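Glycosylation Associate Protein 2 (Streptococcus agalactiae serotype V, PDB 6OYC) probably takes part, as a member of the Gap123 complex, in glycosylation and accessory Sec export of a serine-rich adhesin. Local coordinates at residues 86-91 with 107-112; 67-72 with 96-101; 125-130 with 261-266. All coordinates share one frame; numbering follows the deposited sequence.

In the fold
Contact 1 pairs the last two strands of a five-stranded parallel sheet, and contacts 2 and 3 extend from it in different directions. Contact 2 lies about 13 Å from contact 1, centre to centre, and Tyr88 OH probably bonds Gln68 O at 2.6 Å. Contact 3, whose centre is about 17 Å from that of contact 1, joins this region to the end of strand 251-262 in an antiparallel sheet; Gln108 NE2 to Leu266 O is 3.1 Å, a probable hydrogen bond. Contacts 2 and 3 do not meet, their nearest atoms being about 14 Å apart. Glycerol, probably from the crystallisation liquor, lies near Gln108 and Asn261.

Contact 1: residues 86-91 with 107-112; sequences VFYPKD and AQRYDS
Phe87 meets Gln108 and Tyr88 meets Arg109 where two parallel strands, 86-89 and 108-110, pair as the ends of a beta-alpha-beta unit whose connecting helix is 96-104. Strand 108-110 is the outermost of a five-stranded parallel sheet with the order 2-1-3-4-5, as in flavodoxin-like folds. Backbone bonds run to and fro between the strands: Gln108 N gives to Val86 O, Tyr88 N to Gln108 O, Tyr110 N to Tyr88 O, and Lys90 N closes the set on Tyr110 O. On one face the Phe87 ring and the Gln108 chain lie side by side, pointing the same way; CE2 of Phe87 is 3.6 Å from CB of Gln108, and the amide plane is turned 30° from the ring. The amide nitrogen of Gln108 bonds Tyr84 O and Leu266 O. On the other face Tyr88 and Arg109 also run side by side, but the planes are 82° apart: Tyr88 CD2 lies over a face of the guanidinium, while Arg109 NH1, 3.6 Å from that carbon, is at the edge of the tyrosine ring. Arg109 bends at chi2 (-70°), which sets CD beside the carbonyl oxygens of Tyr88 and Pro89; NH1, farther out, makes a weak bond to Pro89 O at 3.0 Å and another bond to Lys92 O. Tyr88 OH is held by Gln68 O. Tyr110 lies beside Pro89, whose CA makes a CH-pi contact 4.0 Å from the ring centroid, while Pro89 CG touches Tyr110 OH at 3.3 Å. Past the strand ends a water links the two segments, accepting from Asp91 N at 3.1 Å and from Ser112 N at 2.9 Å.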
loop_
_atom_site.group_PDB
_atom_site.type_symbol
_atom_site.label_atom_id
_atom_site.label_comp_id
_atom_site.label_asym_id
_atom_site.label_seq_id
_atom_site.Cartn_x
_atom_site.Cartn_y
_atom_site.Cartn_z
ATOM N N VAL B 86 -17.445 -8.255 -1.428
ATOM C CA VAL B 86 -18.266 -9.437 -1.636
ATOM C C VAL B 86 -17.488 -10.648 -1.151
ATOM O O VAL B 86 -16.268 -10.744 -1.357
ATOM C CB VAL B 86 -18.669 -9.570 -3.120
ATOM C CG1 VAL B 86 -19.513 -10.831 -3.354
ATOM C CG2 VAL B 86 -19.431 -8.320 -3.538
ATOM N N PHE B 87 -18.194 -11.574 -0.499
ATOM C CA PHE B 87 -17.549 -12.723 0.116
ATOM C C PHE B 87 -18.257 -14.009 -0.272
ATOM O O PHE B 87 -19.490 -14.072 -0.300
ATOM C CB PHE B 87 -17.509 -12.538 1.642
ATOM C CG PHE B 87 -16.637 -11.405 2.056
ATOM C CD1 PHE B 87 -17.116 -10.096 2.020
ATOM C CD2 PHE B 87 -15.320 -11.630 2.439
ATOM C CE1 PHE B 87 -16.301 -9.023 2.369
ATOM C CE2 PHE B 87 -14.502 -10.565 2.800
ATOM C CZ PHE B 87 -14.996 -9.253 2.765
ATOM N N TYR B 88 -17.466 -15.049 -0.533
ATOM C CA TYR B 88 -17.969 -16.250 -1.172
ATOM C C TYR B 88 -17.079 -17.408 -0.740
ATOM O O TYR B 88 -15.871 -17.205 -0.565
ATOM C CB TYR B 88 -17.953 -16.070 -2.698
ATOM C CG TYR B 88 -18.450 -17.246 -3.517
ATOM C CD1 TYR B 88 -19.795 -17.359 -3.854
ATOM C CD2 TYR B 88 -17.568 -18.222 -3.988
ATOM C CE1 TYR B 88 -20.263 -18.431 -4.609
ATOM C CE2 TYR B 88 -18.029 -19.302 -4.754
ATOM C CZ TYR B 88 -19.377 -19.391 -5.063
ATOM O OH TYR B 88 -19.860 -20.437 -5.812
ATOM N N PRO B 89 -17.630 -18.601 -0.525
ATOM C CA PRO B 89 -16.825 -19.678 0.064
ATOM C C PRO B 89 -15.653 -20.056 -0.827
ATOM O O PRO B 89 -15.777 -20.146 -2.054
ATOM C CB PRO B 89 -17.824 -20.833 0.205
ATOM C CG PRO B 89 -19.152 -20.173 0.208
ATOM C CD PRO B 89 -19.024 -19.028 -0.739
ATOM N N LYS B 90 -14.492 -20.237 -0.188
ATOM C CA LYS B 90 -13.310 -20.684 -0.913
ATOM C C LYS B 90 -13.535 -22.073 -1.508
ATOM O O LYS B 90 -13.035 -22.372 -2.594
ATOM C CB LYS B 90 -12.083 -20.655 0.011
ATOM C CG LYS B 90 -10.845 -21.336 -0.578
ATOM C CD LYS B 90 -9.557 -21.032 0.200
ATOM C CE LYS B 90 -8.679 -19.983 -0.509
ATOM N NZ LYS B 90 -8.084 -20.467 -1.798
ATOM N N ASP B 91 -14.318 -22.914 -0.833
ATOM C CA ASP B 91 -14.501 -24.313 -1.200
ATOM C C ASP B 91 -15.591 -24.533 -2.242
ATOM O O ASP B 91 -15.947 -25.682 -2.504
ATOM C CB ASP B 91 -14.801 -25.157 0.055
ATOM C CG ASP B 91 -16.217 -24.918 0.625
ATOM O OD1 ASP B 91 -16.938 -24.020 0.136
ATOM O OD2 ASP B 91 -16.615 -25.633 1.582
ATOM N N ALA B 107 -14.577 -10.737 -5.646
ATOM C CA ALA B 107 -15.067 -11.337 -4.416
ATOM C C ALA B 107 -13.928 -11.992 -3.646
ATOM O O ALA B 107 -13.098 -12.696 -4.224
ATOM C CB ALA B 107 -16.146 -12.368 -4.717
ATOM N N GLN B 108 -13.883 -11.727 -2.343
ATOM C CA GLN B 108 -12.933 -12.379 -1.453
ATOM C C GLN B 108 -13.457 -13.754 -1.066
ATOM O O GLN B 108 -14.658 -13.945 -0.846
ATOM C CB GLN B 108 -12.691 -11.534 -0.190
ATOM C CG GLN B 108 -12.312 -10.068 -0.462
ATOM C CD GLN B 108 -11.475 -9.458 0.658
ATOM O OE1 GLN B 108 -10.583 -10.112 1.189
ATOM N NE2 GLN B 108 -11.760 -8.198 1.018
ATOM N N ARG B 109 -12.554 -14.717 -0.992
ATOM C CA ARG B 109 -12.917 -16.082 -0.658
ATOM C C ARG B 109 -12.613 -16.322 0.813
ATOM O O ARG B 109 -11.525 -15.985 1.286
ATOM C CB ARG B 109 -12.159 -17.069 -1.545
ATOM C CG ARG B 109 -12.419 -16.861 -3.029
ATOM C CD ARG B 109 -13.842 -17.261 -3.398
ATOM N NE ARG B 109 -13.996 -17.475 -4.838
ATOM C CZ ARG B 109 -14.220 -18.660 -5.408
ATOM N NH1 ARG B 109 -14.331 -19.757 -4.671
ATOM N NH2 ARG B 109 -14.354 -18.743 -6.726
ATOM N N TYR B 110 -13.580 -16.879 1.536
ATOM C CA TYR B 110 -13.450 -17.111 2.965
ATOM C C TYR B 110 -13.574 -18.600 3.236
ATOM O O TYR B 110 -14.072 -19.365 2.400
ATOM C CB TYR B 110 -14.515 -16.346 3.759
ATOM C CG TYR B 110 -15.916 -16.861 3.507
ATOM C CD1 TYR B 110 -16.698 -16.370 2.457
ATOM C CD2 TYR B 110 -16.456 -17.848 4.312
ATOM C CE1 TYR B 110 -17.996 -16.851 2.244
ATOM C CE2 TYR B 110 -17.722 -18.337 4.099
ATOM C CZ TYR B 110 -18.493 -17.837 3.063
ATOM O OH TYR B 110 -19.759 -18.361 2.897
ATOM N N ASP B 111 -13.140 -18.992 4.433
ATOM C CA ASP B 111 -13.120 -20.391 4.853
ATOM C C ASP B 111 -14.469 -20.730 5.469
ATOM O O ASP B 111 -14.753 -20.371 6.617
ATOM C CB ASP B 111 -11.982 -20.646 5.832
ATOM C CG ASP B 111 -11.993 -22.058 6.382
ATOM O OD1 ASP B 111 -12.806 -22.890 5.905
ATOM O OD2 ASP B 111 -11.183 -22.332 7.297
ATOM N N SER B 112 -15.294 -21.467 4.724
ATOM C CA SER B 112 -16.622 -21.778 5.228
ATOM C C SER B 112 -16.574 -22.704 6.429
ATOM O O SER B 112 -17.613 -22.965 7.037
ATOM C CB SER B 112 -17.487 -22.391 4.126
ATOM O OG SER B 112 -16.995 -23.661 3.763
HETATM O O HOH W 1 -18.963 -24.165 1.667
HETATM O O HOH W 2 -14.769 -22.698 2.198
#

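Contact 2: residues 67-72 with 96-101; sequences EQTYGP and GITEEF
Thr98, near the start of helix 96-104, meets the backbone of Tyr70 in the loop that follows strand 62-65. Its CB points at the loop and forks into two branches with different tasks. The polar branch, OG1, stands beside the backbone N of Thr98 and anti to its carbonyl carbon (chi1 -62°), where it receives the N-H of Tyr70. That bond is 3.0 Å from Tyr70 N to Thr98 OG1 and almost straight, 171° at the hydrogen. OG1 lies off the edge of the tyrosine ring, near its plane, and 3.9 Å from Tyr70 CB. From Thr69, whose side chain crosses that of Thr98 at about a right angle, the methyl CG2 approaches OG1 at 4.2 Å. The apolar branch of Thr98 ends at CG2, 3.7 Å from Gln68 O. One residue earlier in the helix, Ile97 reaches farther along the loop through its terminal methyl alone: CD1 touches Gly71 O at 3.2 Å and Pro72 CA at 3.6 Å. The tyrosine that gives its N-H to Thr98 is itself fixed at its far end. Tyr70 OH accepts from Glu67 N at 3.1 Å, which draws the loop into a closed bend, and it is also bonded to Val11 O, at the end of strand 6-11. The loop is thus held by Thr98 at the backbone of Tyr70 and by the hydroxyl of Tyr70 at Glu67 and Val11. Both segments follow strands of the parallel sheet at their C-terminal ends, where a parallel alpha/beta sheet carries its strand-to-helix connections; here the loop after strand 62-65 packs on the beginning of the helix in the 86-89, 96-104, 108-110 beta-alpha-beta unit.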
loop_
_atom_site.group_PDB
_atom_site.type_symbol
_atom_site.label_atom_id
_atom_site.label_comp_id
_atom_site.label_asym_id
_atom_site.label_seq_id
_atom_site.Cartn_x
_atom_site.Cartn_y
_atom_site.Cartn_z
ATOM N N GLU B 67 -24.117 -19.442 -0.695
ATOM C CA GLU B 67 -24.506 -20.554 -1.560
ATOM C C GLU B 67 -23.569 -20.674 -2.757
ATOM O O GLU B 67 -22.878 -19.724 -3.143
ATOM C CB GLU B 67 -25.944 -20.397 -2.075
ATOM C CG GLU B 67 -26.948 -20.017 -1.018
ATOM C CD GLU B 67 -26.966 -21.012 0.126
ATOM O OE1 GLU B 67 -27.054 -22.232 -0.146
ATOM O OE2 GLU B 67 -26.884 -20.571 1.297
ATOM N N GLN B 68 -23.556 -21.863 -3.363
ATOM C CA GLN B 68 -22.674 -22.061 -4.507
ATOM C C GLN B 68 -23.161 -21.293 -5.729
ATOM O O GLN B 68 -22.364 -20.654 -6.432
ATOM C CB GLN B 68 -22.546 -23.538 -4.841
ATOM C CG GLN B 68 -21.852 -23.725 -6.166
ATOM C CD GLN B 68 -21.127 -25.036 -6.269
ATOM O OE1 GLN B 68 -19.916 -25.069 -6.488
ATOM N NE2 GLN B 68 -21.861 -26.131 -6.122
ATOM N N THR B 69 -24.462 -21.335 -5.991
ATOM C CA THR B 69 -25.025 -20.810 -7.222
ATOM C C THR B 69 -26.251 -19.962 -6.920
ATOM O O THR B 69 -27.096 -20.348 -6.108
ATOM C CB THR B 69 -25.401 -21.971 -8.163
ATOM O OG1 THR B 69 -24.249 -22.812 -8.361
ATOM C CG2 THR B 69 -25.919 -21.438 -9.508
ATOM N N TYR B 70 -26.351 -18.807 -7.568
ATOM C CA TYR B 70 -27.550 -17.987 -7.461
ATOM C C TYR B 70 -28.215 -17.877 -8.827
ATOM O O TYR B 70 -27.580 -18.058 -9.864
ATOM C CB TYR B 70 -27.234 -16.584 -6.927
ATOM C CG TYR B 70 -26.709 -16.614 -5.513
ATOM C CD1 TYR B 70 -25.422 -17.047 -5.253
ATOM C CD2 TYR B 70 -27.508 -16.230 -4.443
ATOM C CE1 TYR B 70 -24.938 -17.096 -3.974
ATOM C CE2 TYR B 70 -27.033 -16.281 -3.154
ATOM C CZ TYR B 70 -25.742 -16.716 -2.930
ATOM O OH TYR B 70 -25.241 -16.777 -1.669
ATOM N N GLY B 71 -29.510 -17.567 -8.813
ATOM C CA GLY B 71 -30.209 -17.239 -10.016
ATOM C C GLY B 71 -29.763 -15.906 -10.583
ATOM O O GLY B 71 -28.905 -15.215 -10.019
ATOM N N PRO B 72 -30.362 -15.523 -11.714
ATOM C CA PRO B 72 -29.915 -14.293 -12.400
ATOM C C PRO B 72 -30.099 -13.030 -11.575
ATOM O O PRO B 72 -29.434 -12.030 -11.855
ATOM C CB PRO B 72 -30.781 -14.250 -13.676
ATOM C CG PRO B 72 -31.493 -15.588 -13.748
ATOM C CD PRO B 72 -31.500 -16.186 -12.381
ATOM N N GLY B 96 -21.460 -19.617 -14.372
ATOM C CA GLY B 96 -22.538 -18.790 -14.878
ATOM C C GLY B 96 -22.417 -17.339 -14.450
ATOM O O GLY B 96 -21.325 -16.784 -14.311
ATOM N N ILE B 97 -23.574 -16.709 -14.239
ATOM C CA ILE B 97 -23.586 -15.306 -13.861
ATOM C C ILE B 97 -23.109 -15.111 -12.430
ATOM O O ILE B 97 -22.660 -14.012 -12.080
ATOM C CB ILE B 97 -24.989 -14.709 -14.048
ATOM C CG1 ILE B 97 -26.016 -15.572 -13.310
ATOM C CG2 ILE B 97 -25.314 -14.586 -15.534
ATOM C CD1 ILE B 97 -26.381 -15.047 -11.945
ATOM N N THR B 98 -23.229 -16.144 -11.588
ATOM C CA THR B 98 -22.636 -16.083 -10.260
ATOM C C THR B 98 -21.153 -15.778 -10.360
ATOM O O THR B 98 -20.663 -14.819 -9.748
ATOM C CB THR B 98 -22.867 -17.396 -9.500
ATOM O OG1 THR B 98 -24.276 -17.622 -9.313
ATOM C CG2 THR B 98 -22.170 -17.340 -8.140
ATOM N N GLU B 99 -20.422 -16.565 -11.157
ATOM C CA GLU B 99 -18.994 -16.314 -11.303
ATOM C C GLU B 99 -18.740 -14.938 -11.908
ATOM O O GLU B 99 -17.797 -14.246 -11.509
ATOM C CB GLU B 99 -18.336 -17.409 -12.141
ATOM C CG GLU B 99 -17.077 -16.958 -12.889
ATOM C CD GLU B 99 -15.872 -16.765 -11.968
ATOM O OE1 GLU B 99 -15.590 -17.661 -11.135
ATOM O OE2 GLU B 99 -15.197 -15.711 -12.077
ATOM N N GLU B 100 -19.577 -14.509 -12.858
ATOM C CA GLU B 100 -19.383 -13.180 -13.434
ATOM C C GLU B 100 -19.488 -12.119 -12.358
ATOM O O GLU B 100 -18.691 -11.174 -12.313
ATOM C CB GLU B 100 -20.419 -12.887 -14.520
ATOM C CG GLU B 100 -20.399 -13.788 -15.741
ATOM C CD GLU B 100 -21.564 -13.490 -16.693
ATOM O OE1 GLU B 100 -22.092 -14.450 -17.314
ATOM O OE2 GLU B 100 -21.944 -12.299 -16.811
ATOM N N PHE B 101 -20.484 -12.262 -11.491
ATOM C CA PHE B 101 -20.652 -11.343 -10.379
ATOM C C PHE B 101 -19.412 -11.330 -9.487
ATOM O O PHE B 101 -18.819 -10.270 -9.247
ATOM C CB PHE B 101 -21.900 -11.734 -9.598
ATOM C CG PHE B 101 -22.301 -10.731 -8.576
ATOM C CD1 PHE B 101 -23.046 -9.628 -8.937
ATOM C CD2 PHE B 101 -21.920 -10.882 -7.254
ATOM C CE1 PHE B 101 -23.422 -8.695 -8.008
ATOM C CE2 PHE B 101 -22.282 -9.946 -6.311
ATOM C CZ PHE B 101 -23.034 -8.851 -6.688
#

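Contact 3: residues 125-130 with 261-266; sequences GLFIGQ and NGRGGL
Asn261, on strand 251-262, touches the tip of Phe127: its CB lies 3.7 Å from Phe127 CZ, with the amide plane turned 79° from the ring. The amide itself turns to other partners, and its ND2 bonds a glycerol, probably from the crystallisation liquor. Gly262 follows with its carbonyl: the O comes to the ring edge, near the plane, 3.2 Å from Phe127 CE1. Arg263 carries most of the contact. Its chain runs extended from CG to NE, past Gly125 O; chi4 near -90° then turns CZ off that line, and the guanidinium lies flat on the Phe127 ring, centres 3.9 Å apart and planes at 15°. Around its rim the same group grips the backbone of 125-130. NH1 gives to Phe127 O at 2.7 Å, in the carbonyl plane and on a lone pair, and NH2 gives to that oxygen too, at 3.0 Å, so both terminal nitrogens converge on one atom. NH1 also donates to Gly125 O at 2.9 Å, approaching from above that carbonyl plane. NE is taken up by Phe269 O, which helps fix the rotation of the group. Gly125, lacking a side chain, lets its backbone close on that of Arg263. Gly264 and Gly265 then form the corners of a type I' turn running from Arg263 to Leu266. Leu266 returns to the contact: its CD2 meets CD2 of Leu126 at 3.9 Å. The whole is a stacked cation-pi pair whose guanidinium also grips backbone carbonyls in its plane; it joins the connection between helix 115-125 and strand 132-135 to the type I' turn after strand 251-262, where the parallel-sheet region meets an antiparallel sheet.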
loop_
_atom_site.group_PDB
_atom_site.type_symbol
_atom_site.label_atom_id
_atom_site.label_comp_id
_atom_site.label_asym_id
_atom_site.label_seq_id
_atom_site.Cartn_x
_atom_site.Cartn_y
_atom_site.Cartn_z
ATOM N N GLY B 125 -12.416 -5.363 10.368
ATOM C CA GLY B 125 -11.645 -5.207 9.149
ATOM C C GLY B 125 -12.306 -4.422 8.036
ATOM O O GLY B 125 -11.728 -4.311 6.953
ATOM N N LEU B 126 -13.493 -3.855 8.279
ATOM C CA LEU B 126 -14.277 -3.205 7.230
ATOM C C LEU B 126 -14.332 -1.690 7.405
ATOM O O LEU B 126 -15.192 -1.028 6.822
ATOM C CB LEU B 126 -15.689 -3.799 7.183
ATOM C CG LEU B 126 -15.817 -5.259 6.691
ATOM C CD1 LEU B 126 -17.246 -5.827 6.779
ATOM C CD2 LEU B 126 -15.295 -5.376 5.263
ATOM N N PHE B 127 -13.432 -1.128 8.203
ATOM C CA PHE B 127 -13.420 0.312 8.416
ATOM C C PHE B 127 -13.026 1.043 7.132
ATOM O O PHE B 127 -12.341 0.499 6.256
ATOM C CB PHE B 127 -12.456 0.688 9.564
ATOM C CG PHE B 127 -11.025 0.195 9.359
ATOM C CD1 PHE B 127 -10.642 -1.077 9.781
ATOM C CD2 PHE B 127 -10.077 0.998 8.721
ATOM C CE1 PHE B 127 -9.336 -1.537 9.585
ATOM C CE2 PHE B 127 -8.767 0.543 8.505
ATOM C CZ PHE B 127 -8.400 -0.730 8.940
ATOM N N ILE B 128 -13.452 2.290 7.038
ATOM C CA ILE B 128 -13.064 3.158 5.935
ATOM C C ILE B 128 -11.769 3.874 6.303
ATOM O O ILE B 128 -11.526 4.222 7.458
ATOM C CB ILE B 128 -14.196 4.155 5.613
ATOM C CG1 ILE B 128 -14.612 4.859 6.902
ATOM C CG2 ILE B 128 -15.390 3.430 5.005
ATOM C CD1 ILE B 128 -15.562 5.998 6.712
ATOM N N GLY B 129 -10.930 4.120 5.310
ATOM C CA GLY B 129 -9.668 4.789 5.542
ATOM C C GLY B 129 -8.501 3.815 5.596
ATOM O O GLY B 129 -8.656 2.589 5.582
ATOM N N GLN B 130 -7.310 4.393 5.639
ATOM C CA GLN B 130 -6.072 3.641 5.769
ATOM C C GLN B 130 -5.151 4.430 6.684
ATOM O O GLN B 130 -5.242 5.659 6.739
ATOM C CB GLN B 130 -5.406 3.434 4.401
ATOM C CG GLN B 130 -5.356 4.728 3.585
ATOM C CD GLN B 130 -4.679 4.599 2.220
ATOM O OE1 GLN B 130 -3.902 3.668 1.966
ATOM N NE2 GLN B 130 -4.967 5.552 1.334
ATOM N N ASN B 261 -3.167 0.292 10.731
ATOM C CA ASN B 261 -4.549 -0.153 10.896
ATOM C C ASN B 261 -4.748 -1.385 10.014
ATOM O O ASN B 261 -4.593 -1.309 8.790
ATOM C CB ASN B 261 -5.539 0.942 10.511
ATOM C CG ASN B 261 -5.469 2.184 11.415
ATOM O OD1 ASN B 261 -4.679 2.262 12.373
ATOM N ND2 ASN B 261 -6.299 3.173 11.094
ATOM N N GLY B 262 -5.061 -2.521 10.636
ATOM C CA GLY B 262 -5.101 -3.792 9.936
ATOM C C GLY B 262 -6.503 -4.349 9.767
ATOM O O GLY B 262 -7.433 -3.996 10.500
ATOM N N ARG B 263 -6.661 -5.248 8.806
ATOM C CA ARG B 263 -7.967 -5.802 8.484
ATOM C C ARG B 263 -8.027 -7.307 8.707
ATOM O O ARG B 263 -9.011 -7.943 8.317
ATOM C CB ARG B 263 -8.331 -5.440 7.039
ATOM C CG ARG B 263 -8.362 -3.922 6.820
ATOM C CD ARG B 263 -8.757 -3.562 5.393
ATOM N NE ARG B 263 -8.727 -2.118 5.185
ATOM C CZ ARG B 263 -9.759 -1.301 5.390
ATOM N NH1 ARG B 263 -10.938 -1.775 5.809
ATOM N NH2 ARG B 263 -9.601 -0.002 5.178
ATOM N N GLY B 264 -7.000 -7.889 9.326
ATOM C CA GLY B 264 -7.043 -9.292 9.669
ATOM C C GLY B 264 -7.128 -10.235 8.497
ATOM O O GLY B 264 -7.567 -11.375 8.669
ATOM N N GLY B 265 -6.736 -9.796 7.303
ATOM C CA GLY B 265 -6.863 -10.621 6.105
ATOM C C GLY B 265 -7.724 -10.033 5.000
ATOM O O GLY B 265 -7.656 -10.518 3.867
ATOM N N LEU B 266 -8.522 -9.002 5.261
ATOM C CA LEU B 266 -9.407 -8.416 4.263
ATOM C C LEU B 266 -8.740 -7.344 3.408
ATOM O O LEU B 266 -9.400 -6.783 2.522
ATOM C CB LEU B 266 -10.639 -7.824 4.953
ATOM C CG LEU B 266 -11.788 -8.758 5.338
ATOM C CD1 LEU B 266 -11.332 -10.130 5.768
ATOM C CD2 LEU B 266 -12.699 -8.093 6.385
#